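Local atomic coordinates of cystathionine beta-lyases/cystathionine gamma-synthases (Corynebacterium glutamicum, PDB entry 5X5H), a protein that probably catalyses the formation of L,L-cystathionine and succinate from O-succinyl-L-homoserine and L-cysteine with the help of pyridoxal 5'-phosphate. Residues D105-T110 / P152-L157; L329-G334 / A344-Q349; L146-T151 / K175-N180; M305-F310 / L362-I367. All coordinates share one frame; numbering follows the deposited sequence.

In the fold
All four contacts are buried, yet chemistry follows place in the fold. Contacts 3 and 4 pair strands, parallel in the seven-stranded sheet and antiparallel in the C-terminal sheet; both rest on regular backbone bonding and apolar packing, but contact 3 ends in two carboxylates at the cofactor. Contact 1 joins the start of a helix to a loop, held by a carboxylate; contact 2 joins two loops, mainly by van der Waals packing beside a second subunit. Contact 1 touches the other three, through Glu150 of contact 3, His348 of contact 2, and Ser307 and Arg364 of contact 4; contact 2 also meets contact 4. Contacts 1 and 3, and Leu333 of contact 2, touch the cofactor.

Contact 1: residues D105-T110 / P152-L157; sequences DAYGGT and PTNPAL. With PLP (pyridoxal-5'-phosphate), chain B.
One wall of the pyridoxal-phosphate pocket is built where Asp105 and Tyr107, leading into helix 108-118, meet Thr153, Asn154 and Ala156 in the loop after strand 144-150. Asp105 carries the polar part. With CG anti to its backbone N (chi1 -165°), the side chain reaches over to the 152-157 loop, and its OD2 is gripped twice: Thr153 OG1 donates to OD2 at 2.6 Å on the anti side, and Ala156 N donates to OD2 at 2.8 Å on the syn side, with an N-H...O angle of 156°. The ring of Pro155, which follows a cis peptide bond, brings its CD to 3.4 Å from Asp105 OD2.

Two residues on, Tyr107 occupies the N-cap position of the helix and turns its ring to the cofactor. As is common in fold type I PLP enzymes, an aromatic ring covers the pyridine: PLP C4 lies over the centre of the Tyr107 ring, 3.9 Å above its plane. The phenol oxygen is held by Arg54 of the second subunit. Alongside, the Asn154 amide points the same way as the tyrosine, their planes 20° apart, with Asn154 ND2 3.6 Å from Tyr107 CD1. That same ND2 makes a weak hydrogen bond of 3.1 Å to PLP O3, while Asn154 OD1 accepts from Arg364, which fixes which end of the amide faces the cofactor.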
# COMPACT_ATOMS: atom_id res chain seq x y z
N ASP A 105 28.90 -1.26 -24.68
CA ASP A 105 28.60 -0.35 -23.57
C ASP A 105 27.21 -0.70 -23.18
O ASP A 105 26.30 -0.59 -24.05
CB ASP A 105 28.74 1.16 -23.95
CG ASP A 105 28.80 2.09 -22.66
OD1 ASP A 105 29.80 2.01 -21.87
OD2 ASP A 105 27.88 2.85 -22.37
N ALA A 106 27.01 -1.14 -21.96
CA ALA A 106 25.68 -1.73 -21.64
C ALA A 106 25.59 -1.89 -20.18
O ALA A 106 26.63 -1.94 -19.46
CB ALA A 106 25.48 -3.10 -22.32
N TYR A 107 24.38 -2.01 -19.70
CA TYR A 107 24.15 -2.15 -18.36
C TYR A 107 24.93 -3.45 -17.93
O TYR A 107 24.84 -4.56 -18.52
CB TYR A 107 22.60 -2.21 -18.03
CG TYR A 107 22.36 -2.43 -16.66
CD1 TYR A 107 22.90 -1.59 -15.63
CD2 TYR A 107 21.61 -3.50 -16.17
CE1 TYR A 107 22.76 -1.80 -14.25
CE2 TYR A 107 21.45 -3.70 -14.86
CZ TYR A 107 21.96 -2.88 -13.83
OH TYR A 107 21.86 -3.16 -12.47
N GLY A 108 25.66 -3.21 -16.86
CA GLY A 108 26.53 -4.27 -16.30
C GLY A 108 25.70 -5.51 -15.92
O GLY A 108 26.16 -6.63 -16.11
N GLY A 109 24.44 -5.29 -15.49
CA GLY A 109 23.62 -6.43 -15.17
C GLY A 109 23.23 -7.32 -16.38
O GLY A 109 23.19 -8.52 -16.27
N THR A 110 22.98 -6.74 -17.54
CA THR A 110 22.73 -7.43 -18.76
C THR A 110 23.95 -8.34 -19.16
O THR A 110 23.83 -9.52 -19.49
CB THR A 110 22.33 -6.53 -19.92
OG1 THR A 110 21.26 -5.68 -19.48
CG2 THR A 110 21.97 -7.31 -21.10
N PRO A 152 20.14 5.33 -25.88
CA PRO A 152 21.54 5.50 -25.55
C PRO A 152 22.01 4.47 -24.58
O PRO A 152 21.22 4.00 -23.72
CB PRO A 152 21.59 6.90 -24.89
CG PRO A 152 20.31 7.62 -25.35
CD PRO A 152 19.29 6.46 -25.43
N THR A 153 23.28 4.12 -24.65
CA THR A 153 23.82 3.12 -23.72
C THR A 153 24.08 3.58 -22.32
O THR A 153 24.25 4.82 -22.07
CB THR A 153 25.18 2.51 -24.24
OG1 THR A 153 26.17 3.57 -24.24
CG2 THR A 153 25.08 1.97 -25.59
N ASN A 154 24.09 2.67 -21.33
CA ASN A 154 24.32 3.02 -19.95
C ASN A 154 25.72 2.55 -19.66
O ASN A 154 25.92 1.30 -19.72
CB ASN A 154 23.34 2.13 -19.11
CG ASN A 154 23.45 2.32 -17.65
OD1 ASN A 154 24.33 3.05 -17.14
ND2 ASN A 154 22.46 1.74 -16.88
N PRO A 155 26.70 3.40 -19.34
CA PRO A 155 26.49 4.82 -18.96
C PRO A 155 26.97 5.79 -20.04
O PRO A 155 26.77 7.03 -19.83
CB PRO A 155 27.33 4.95 -17.77
CG PRO A 155 28.60 4.12 -18.14
CD PRO A 155 28.07 2.97 -18.93
N ALA A 156 27.65 5.39 -21.10
CA ALA A 156 28.28 6.35 -22.00
C ALA A 156 27.43 7.01 -22.99
O ALA A 156 27.88 7.88 -23.77
CB ALA A 156 29.51 5.65 -22.67
N LEU A 157 26.16 6.64 -23.06
CA LEU A 157 25.21 7.25 -23.96
C LEU A 157 25.57 7.11 -25.41
O LEU A 157 25.21 7.92 -26.25
CB LEU A 157 24.89 8.69 -23.56
CG LEU A 157 24.61 8.85 -22.09
CD1 LEU A 157 24.44 10.27 -21.64
CD2 LEU A 157 23.33 8.13 -21.59
N1 PLP B . 18.63 -1.84 -18.51
C2 PLP B . 19.08 -0.63 -18.24
C2A PLP B . 19.45 0.22 -19.41
C3 PLP B . 19.02 -0.15 -16.98
O3 PLP B . 19.45 1.11 -16.64
C4 PLP B . 18.58 -0.95 -15.91
C4A PLP B . 18.55 -0.40 -14.54
C5 PLP B . 18.25 -2.30 -16.17
C6 PLP B . 18.28 -2.68 -17.51
C5A PLP B . 17.87 -3.31 -15.10
O4P PLP B . 16.53 -3.04 -14.55
P PLP B . 16.20 -3.40 -13.05
O1P PLP B . 17.18 -2.64 -12.17
O2P PLP B . 14.76 -2.92 -13.00
O3P PLP B . 16.30 -4.92 -12.89

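Contact 2: residues L329-G334 / A344-Q349; sequences LAESLG and ATMTHQ
Glu331 and Thr347 mark the closest approach of two irregular backbones, their CA atoms 6.7 Å apart, and segment 344-349 bends through a type I beta turn from Met346 to Gln349. Both segments are loops that flank strand 339-341 in the C-terminal sheet, and no hydrogen bond passes between them. Packing does the work instead.

Met346 is the main filler. Its chain runs out from the turn and bends at the thioether (chi3 65°), which turns the terminal methyl in against the other loop. Met346 CE lies 3.9 Å from Glu331 CG and 4.0 Å from Ala330 C, while the sulphur, Met346 SD, comes to 4.1 Å from Leu329 CD1.

Glu331 slides past Thr347 in the opposite direction, so that Thr347 CG2 lies alongside its chain, 3.8 Å from Glu331 OE2. Glu331 OE2 also sits 3.4 Å from Thr347 N, but the angle is too poor for a hydrogen bond. The carboxylate lies about 4 Å from a bound magnesium ion and close to the like-charged Glu51 of the second subunit, a proximity that the cation would be expected to ease. The second subunit also packs Gln40 against Met346.

The other branch of Thr347 is polar: its OG1 is bonded to Glu341. His348 folds back onto the same hydroxyl, ND1 donating to Thr347 OG1 at 2.7 Å with the oxygen only 10° out of the imidazole plane.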
# COMPACT_ATOMS: atom_id res chain seq x y z
N LEU A 329 24.36 11.10 -4.28
CA LEU A 329 25.20 9.90 -4.57
C LEU A 329 24.45 8.62 -4.26
O LEU A 329 24.26 8.28 -3.09
CB LEU A 329 26.50 9.99 -3.79
CG LEU A 329 27.43 8.87 -4.21
CD1 LEU A 329 27.94 8.82 -5.60
CD2 LEU A 329 28.69 8.95 -3.29
N ALA A 330 24.06 7.95 -5.31
CA ALA A 330 23.26 6.73 -5.21
C ALA A 330 23.20 6.06 -6.51
O ALA A 330 23.37 6.70 -7.59
CB ALA A 330 21.81 7.10 -4.75
N GLU A 331 22.89 4.78 -6.56
CA GLU A 331 22.64 4.04 -7.76
C GLU A 331 21.23 4.37 -8.31
O GLU A 331 20.45 5.01 -7.64
CB GLU A 331 22.88 2.52 -7.60
CG GLU A 331 24.34 2.21 -7.23
CD GLU A 331 24.59 0.72 -7.18
OE1 GLU A 331 23.86 0.07 -6.44
OE2 GLU A 331 25.56 0.18 -7.80
N SER A 332 20.95 3.93 -9.51
CA SER A 332 19.66 4.14 -10.21
C SER A 332 19.60 5.48 -10.88
O SER A 332 20.54 6.26 -10.94
CB SER A 332 18.45 3.89 -9.33
OG SER A 332 17.32 3.44 -10.21
N LEU A 333 18.47 5.69 -11.52
CA LEU A 333 18.25 6.80 -12.43
C LEU A 333 16.80 6.93 -12.77
O LEU A 333 15.99 5.99 -12.50
CB LEU A 333 19.14 6.64 -13.71
CG LEU A 333 18.79 5.44 -14.55
CD1 LEU A 333 18.01 5.79 -15.78
CD2 LEU A 333 19.98 4.58 -14.87
N GLY A 334 16.44 8.05 -13.39
CA GLY A 334 15.12 8.25 -13.96
C GLY A 334 14.05 8.62 -12.98
O GLY A 334 12.88 8.73 -13.42
N ALA A 344 32.31 2.82 -12.58
CA ALA A 344 33.41 1.81 -12.49
C ALA A 344 33.40 1.09 -11.17
O ALA A 344 33.78 -0.11 -11.15
CB ALA A 344 34.73 2.53 -12.70
N THR A 345 32.93 1.76 -10.09
CA THR A 345 32.94 1.14 -8.75
C THR A 345 31.52 0.78 -8.33
O THR A 345 31.32 0.12 -7.30
CB THR A 345 33.66 2.07 -7.71
OG1 THR A 345 32.98 3.32 -7.67
CG2 THR A 345 35.15 2.29 -8.08
N MET A 346 30.46 1.14 -9.05
CA MET A 346 29.16 1.01 -8.55
C MET A 346 28.41 0.22 -9.56
O MET A 346 28.57 -0.97 -9.58
CB MET A 346 28.54 2.48 -8.31
CG MET A 346 29.19 3.26 -7.15
SD MET A 346 28.77 5.03 -6.84
CE MET A 346 27.00 4.90 -6.39
N THR A 347 27.61 0.79 -10.46
CA THR A 347 26.67 -0.06 -11.28
C THR A 347 27.32 -0.99 -12.27
O THR A 347 26.71 -1.98 -12.76
CB THR A 347 25.71 0.82 -12.12
OG1 THR A 347 26.50 1.72 -12.92
CG2 THR A 347 24.68 1.55 -11.19
N HIS A 348 28.59 -0.66 -12.66
CA HIS A 348 29.28 -1.38 -13.70
C HIS A 348 30.51 -2.05 -13.15
O HIS A 348 31.37 -2.47 -13.95
CB HIS A 348 29.63 -0.46 -14.92
CG HIS A 348 28.43 -0.09 -15.73
ND1 HIS A 348 27.41 0.69 -15.21
CD2 HIS A 348 28.03 -0.49 -16.94
CE1 HIS A 348 26.44 0.81 -16.12
NE2 HIS A 348 26.79 0.08 -17.18
N GLN A 349 30.62 -2.21 -11.83
CA GLN A 349 31.78 -2.96 -11.30
C GLN A 349 31.80 -4.39 -11.91
O GLN A 349 32.91 -4.91 -12.22
CB GLN A 349 31.74 -2.96 -9.78
CG GLN A 349 32.70 -3.98 -9.15
CD GLN A 349 32.90 -3.74 -7.67
OE1 GLN A 349 32.09 -3.07 -7.01
NE2 GLN A 349 33.97 -4.30 -7.14

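Contact 3: residues L146-T151 / K175-N180; sequences LIWVET and KLVVDN. With PLP (pyridoxal-5'-phosphate), chain B.
Asp179 and Glu150 are paired at the C-terminal end of two parallel strands, 144-150 and 175-179, where the sheet delivers its acidic side chains to the cofactor. Asp179 CB packs 3.8 Å from Glu150 CG. With CG anti to the backbone N (chi1 176°), the carboxylate is carried up to the pyridine, Asp179 CG lying 3.6 Å from PLP N1. Beyond the fork, OD1 is bonded to Thr181, while Asp179 OD2 approaches PLP N1 to 2.7 Å, the placement of the aspartate in fold type I enzymes. Asp179 OD2 also accepts from a water, at 2.7 Å. This water donates to Glu150 OE2 and accepts from Trp148 NE1 in the indole plane. It links two like-charged carboxylates, Glu150 OE2 lying 3.9 Å from Asp179 OD2. Glu150 is further bonded to the backbone N of Tyr107 and of Asn154.

Four nearly straight backbone bonds zip the strands together; Val177 N to Ile147 O is 3.0 Å. Trp148 CZ3 presses on Val177 CG1 at 3.4 Å. Helix 82-93 covers that face, and helix 162-167, the crossover of this beta-alpha-beta unit, packs on Ile147 and Leu176 on the other, with strand 197-201 continuing the sheet beyond 175-179.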
# COMPACT_ATOMS: atom_id res chain seq x y z
N LEU A 146 19.74 -13.41 -31.59
CA LEU A 146 19.43 -12.17 -30.85
C LEU A 146 20.53 -11.16 -31.10
O LEU A 146 21.72 -11.47 -30.87
CB LEU A 146 19.34 -12.53 -29.37
CG LEU A 146 18.94 -11.39 -28.44
CD1 LEU A 146 17.67 -10.67 -28.80
CD2 LEU A 146 18.87 -12.00 -27.01
N ILE A 147 20.12 -9.98 -31.44
CA ILE A 147 21.00 -8.77 -31.38
C ILE A 147 20.39 -7.87 -30.28
O ILE A 147 19.19 -7.49 -30.40
CB ILE A 147 21.04 -8.04 -32.72
CG1 ILE A 147 21.47 -9.04 -33.84
CG2 ILE A 147 21.97 -6.81 -32.68
CD1 ILE A 147 21.39 -8.41 -35.21
N TRP A 148 21.16 -7.58 -29.25
CA TRP A 148 20.72 -6.82 -28.09
C TRP A 148 21.29 -5.41 -28.16
O TRP A 148 22.54 -5.26 -28.13
CB TRP A 148 21.18 -7.51 -26.82
CG TRP A 148 20.55 -6.88 -25.61
CD1 TRP A 148 21.06 -5.88 -24.83
CD2 TRP A 148 19.28 -7.24 -25.08
NE1 TRP A 148 20.17 -5.61 -23.79
CE2 TRP A 148 19.06 -6.41 -23.98
CE3 TRP A 148 18.33 -8.21 -25.43
CZ2 TRP A 148 17.92 -6.55 -23.17
CZ3 TRP A 148 17.14 -8.33 -24.62
CH2 TRP A 148 17.00 -7.50 -23.50
N VAL A 149 20.43 -4.43 -28.29
CA VAL A 149 20.88 -3.05 -28.45
C VAL A 149 20.36 -2.22 -27.27
O VAL A 149 19.13 -2.28 -27.01
CB VAL A 149 20.40 -2.48 -29.80
CG1 VAL A 149 20.51 -0.96 -29.86
CG2 VAL A 149 21.25 -3.15 -30.95
N GLU A 150 21.15 -1.39 -26.65
CA GLU A 150 20.71 -0.33 -25.77
C GLU A 150 21.02 0.94 -26.45
O GLU A 150 22.16 1.14 -26.89
CB GLU A 150 21.48 -0.23 -24.50
CG GLU A 150 21.19 -1.13 -23.49
CD GLU A 150 22.06 -0.93 -22.26
OE1 GLU A 150 22.57 0.16 -21.90
OE2 GLU A 150 22.17 -1.91 -21.56
N THR A 151 20.12 1.93 -26.57
CA THR A 151 20.48 3.22 -27.10
C THR A 151 19.58 4.31 -26.53
O THR A 151 18.35 4.18 -26.63
CB THR A 151 20.47 3.19 -28.64
OG1 THR A 151 20.90 4.45 -29.16
CG2 THR A 151 19.17 2.89 -29.32
N LYS A 175 16.65 -11.89 -34.09
CA LYS A 175 15.72 -10.83 -33.70
C LYS A 175 16.48 -9.65 -33.05
O LYS A 175 17.41 -9.96 -32.30
CB LYS A 175 14.64 -11.36 -32.76
CG LYS A 175 13.67 -12.37 -33.48
CD LYS A 175 12.58 -12.76 -32.50
CE LYS A 175 11.76 -13.96 -33.00
NZ LYS A 175 11.31 -13.72 -34.36
N LEU A 176 16.07 -8.45 -33.32
CA LEU A 176 16.58 -7.25 -32.68
C LEU A 176 15.69 -6.91 -31.48
O LEU A 176 14.47 -6.65 -31.70
CB LEU A 176 16.66 -6.11 -33.61
CG LEU A 176 16.98 -4.73 -33.08
CD1 LEU A 176 18.34 -4.73 -32.36
CD2 LEU A 176 16.81 -3.66 -34.14
N VAL A 177 16.31 -6.83 -30.32
CA VAL A 177 15.64 -6.33 -29.11
C VAL A 177 16.38 -5.07 -28.70
O VAL A 177 17.59 -5.02 -28.61
CB VAL A 177 15.59 -7.31 -28.00
CG1 VAL A 177 15.00 -6.65 -26.70
CG2 VAL A 177 14.85 -8.58 -28.44
N VAL A 178 15.56 -4.00 -28.48
CA VAL A 178 16.09 -2.71 -27.97
C VAL A 178 15.68 -2.56 -26.51
O VAL A 178 14.47 -2.61 -26.20
CB VAL A 178 15.70 -1.50 -28.82
CG1 VAL A 178 16.14 -0.26 -28.22
CG2 VAL A 178 16.23 -1.67 -30.26
N ASP A 179 16.65 -2.33 -25.66
CA ASP A 179 16.44 -1.89 -24.27
C ASP A 179 16.27 -0.38 -24.34
O ASP A 179 17.24 0.35 -24.60
CB ASP A 179 17.55 -2.37 -23.41
CG ASP A 179 17.47 -1.88 -21.96
OD1 ASP A 179 16.70 -0.92 -21.66
OD2 ASP A 179 18.28 -2.43 -21.12
N ASN A 180 15.01 0.06 -24.22
CA ASN A 180 14.59 1.47 -24.37
C ASN A 180 14.44 2.19 -23.05
O ASN A 180 13.75 3.22 -22.99
CB ASN A 180 13.29 1.52 -25.20
CG ASN A 180 12.98 2.81 -25.82
OD1 ASN A 180 13.90 3.50 -26.27
ND2 ASN A 180 11.71 3.23 -25.83
N1 PLP B . 18.63 -1.84 -18.51
C2 PLP B . 19.08 -0.63 -18.24
C2A PLP B . 19.45 0.22 -19.41
C3 PLP B . 19.02 -0.15 -16.98
O3 PLP B . 19.45 1.11 -16.64
C4 PLP B . 18.58 -0.95 -15.91
C4A PLP B . 18.55 -0.40 -14.54
C5 PLP B . 18.25 -2.30 -16.17
C6 PLP B . 18.28 -2.68 -17.51
C5A PLP B . 17.87 -3.31 -15.10
O4P PLP B . 16.53 -3.04 -14.55
P PLP B . 16.20 -3.40 -13.05
O1P PLP B . 17.18 -2.64 -12.17
O2P PLP B . 14.76 -2.92 -13.00
O3P PLP B . 16.30 -4.92 -12.89
O HOH W 1 20.48 -3.92 -21.45

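Contact 4: residues M305-F310 / L362-I367; sequences MISVRF and LVRISI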
# COMPACT_ATOMS: atom_id res chain seq x y z
N MET A 305 19.89 11.99 -19.04
CA MET A 305 21.15 11.43 -18.53
C MET A 305 22.31 12.18 -19.15
O MET A 305 22.30 12.55 -20.30
CB MET A 305 21.24 9.98 -18.90
CG MET A 305 20.18 9.08 -18.26
SD MET A 305 20.04 9.09 -16.52
CE MET A 305 21.68 8.48 -16.09
N ILE A 306 23.31 12.42 -18.32
CA ILE A 306 24.62 13.02 -18.83
C ILE A 306 25.71 12.21 -18.15
O ILE A 306 25.69 11.98 -16.93
CB ILE A 306 24.74 14.42 -18.32
CG1 ILE A 306 23.58 15.31 -18.79
CG2 ILE A 306 26.09 15.04 -18.79
CD1 ILE A 306 23.57 16.70 -18.20
N SER A 307 26.75 11.87 -18.88
CA SER A 307 27.98 11.39 -18.28
C SER A 307 29.12 12.35 -18.55
O SER A 307 29.06 13.08 -19.53
CB SER A 307 28.33 9.98 -18.74
OG SER A 307 27.42 9.04 -18.09
N VAL A 308 30.04 12.36 -17.66
CA VAL A 308 31.11 13.40 -17.63
C VAL A 308 32.40 12.66 -17.33
O VAL A 308 32.47 11.94 -16.37
CB VAL A 308 30.82 14.39 -16.57
CG1 VAL A 308 31.83 15.55 -16.60
CG2 VAL A 308 29.39 14.96 -16.69
N ARG A 309 33.44 12.99 -18.10
CA ARG A 309 34.80 12.51 -17.80
C ARG A 309 35.63 13.66 -17.33
O ARG A 309 35.66 14.69 -17.99
CB ARG A 309 35.40 11.84 -19.00
CG ARG A 309 34.68 10.60 -19.51
CD ARG A 309 35.28 9.76 -20.61
NE ARG A 309 36.57 9.28 -20.15
CZ ARG A 309 37.48 8.70 -20.90
NH1 ARG A 309 37.19 8.36 -22.11
NH2 ARG A 309 38.63 8.40 -20.31
N PHE A 310 36.32 13.52 -16.18
CA PHE A 310 37.04 14.52 -15.50
C PHE A 310 38.57 14.53 -15.88
O PHE A 310 39.19 13.49 -15.90
CB PHE A 310 36.90 14.35 -14.03
CG PHE A 310 35.56 14.79 -13.52
CD1 PHE A 310 34.48 13.97 -13.53
CD2 PHE A 310 35.37 16.08 -13.11
CE1 PHE A 310 33.19 14.44 -13.18
CE2 PHE A 310 34.10 16.53 -12.70
CZ PHE A 310 33.01 15.66 -12.69
N LEU A 362 34.95 8.68 -15.04
CA LEU A 362 33.57 8.92 -15.56
C LEU A 362 32.55 8.96 -14.42
O LEU A 362 32.57 8.10 -13.54
CB LEU A 362 33.18 7.96 -16.62
CG LEU A 362 31.85 8.24 -17.35
CD1 LEU A 362 31.83 7.73 -18.71
CD2 LEU A 362 30.70 7.56 -16.54
N VAL A 363 31.73 10.02 -14.42
CA VAL A 363 30.55 10.14 -13.51
C VAL A 363 29.32 10.19 -14.36
O VAL A 363 29.27 10.82 -15.40
CB VAL A 363 30.65 11.40 -12.67
CG1 VAL A 363 29.35 11.67 -11.85
CG2 VAL A 363 31.84 11.29 -11.72
N ARG A 364 28.28 9.40 -13.92
CA ARG A 364 27.00 9.34 -14.62
C ARG A 364 26.01 10.11 -13.76
O ARG A 364 25.91 9.92 -12.53
CB ARG A 364 26.52 7.94 -14.79
CG ARG A 364 25.23 7.76 -15.58
CD ARG A 364 24.64 6.37 -15.51
NE ARG A 364 23.95 6.22 -14.25
CZ ARG A 364 23.57 5.05 -13.78
NH1 ARG A 364 23.67 3.98 -14.47
NH2 ARG A 364 22.94 4.99 -12.67
N ILE A 365 25.31 11.06 -14.43
CA ILE A 365 24.36 11.91 -13.73
C ILE A 365 22.99 11.73 -14.30
O ILE A 365 22.77 11.78 -15.51
CB ILE A 365 24.70 13.41 -13.83
CG1 ILE A 365 26.21 13.63 -13.43
CG2 ILE A 365 23.82 14.22 -12.94
CD1 ILE A 365 26.63 15.08 -13.72
N SER A 366 22.02 11.42 -13.40
CA SER A 366 20.57 11.40 -13.74
C SER A 366 20.00 12.76 -13.31
O SER A 366 19.82 13.00 -12.11
CB SER A 366 19.92 10.22 -13.04
OG SER A 366 18.49 10.24 -13.36
N ILE A 367 19.73 13.64 -14.27
CA ILE A 367 19.26 14.96 -14.03
C ILE A 367 17.76 14.85 -13.76
O ILE A 367 17.07 14.36 -14.66
CB ILE A 367 19.57 15.92 -15.18
CG1 ILE A 367 21.11 16.07 -15.40
CG2 ILE A 367 18.92 17.28 -14.99
CD1 ILE A 367 21.78 16.75 -14.31
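Met305 curls across the pair of strands until its methyl rests on the stem of Arg364. Bends at chi2 (-55°) and chi3 lay the sulphur against Ser366, with Met305 SD 3.7 Å from Ser366 CB, and carry Met305 CE to 3.7 Å from Arg364 CG. On the same face Ser307 stands beside the arginine, Ser307 OG 3.6 Å from Arg364 CG and hydrogen-bonded to Pro155 O, and Leu362 leans over Ser307 and Arg309.

The other face is apolar: Ile306, Val308, Val363 and Ile365 point to it, and Phe310 and Ile367 close in from the ends. Phe310 CE1 comes to 3.7 Å from Val363 CG2; Val308 and Ile365 cross obliquely; Ile306 CD1 reaches Ile367 CG1 at 3.8 Å.

Between the faces runs a regular antiparallel ladder in the C-terminal sheet, where strand 305-310 lies between 278-282 and 362-366. Ile306 with Ile365 and Val308 with Val363 are hydrogen-bonded pairs, each with two bonds; Ile365 N to Ile306 O measures 2.7 Å and Val363 N to Val308 O 2.8 Å.

The two faces thus divide the chemistry. One is an apolar layer packed against helices 254-273 and 313-323, while the other packs Met305 and Ser307 on the aliphatic stem of Arg364, whose guanidinium forms a salt bridge with Glu341, consistent with a second-shell place for the arginine, behind the cofactor pocket.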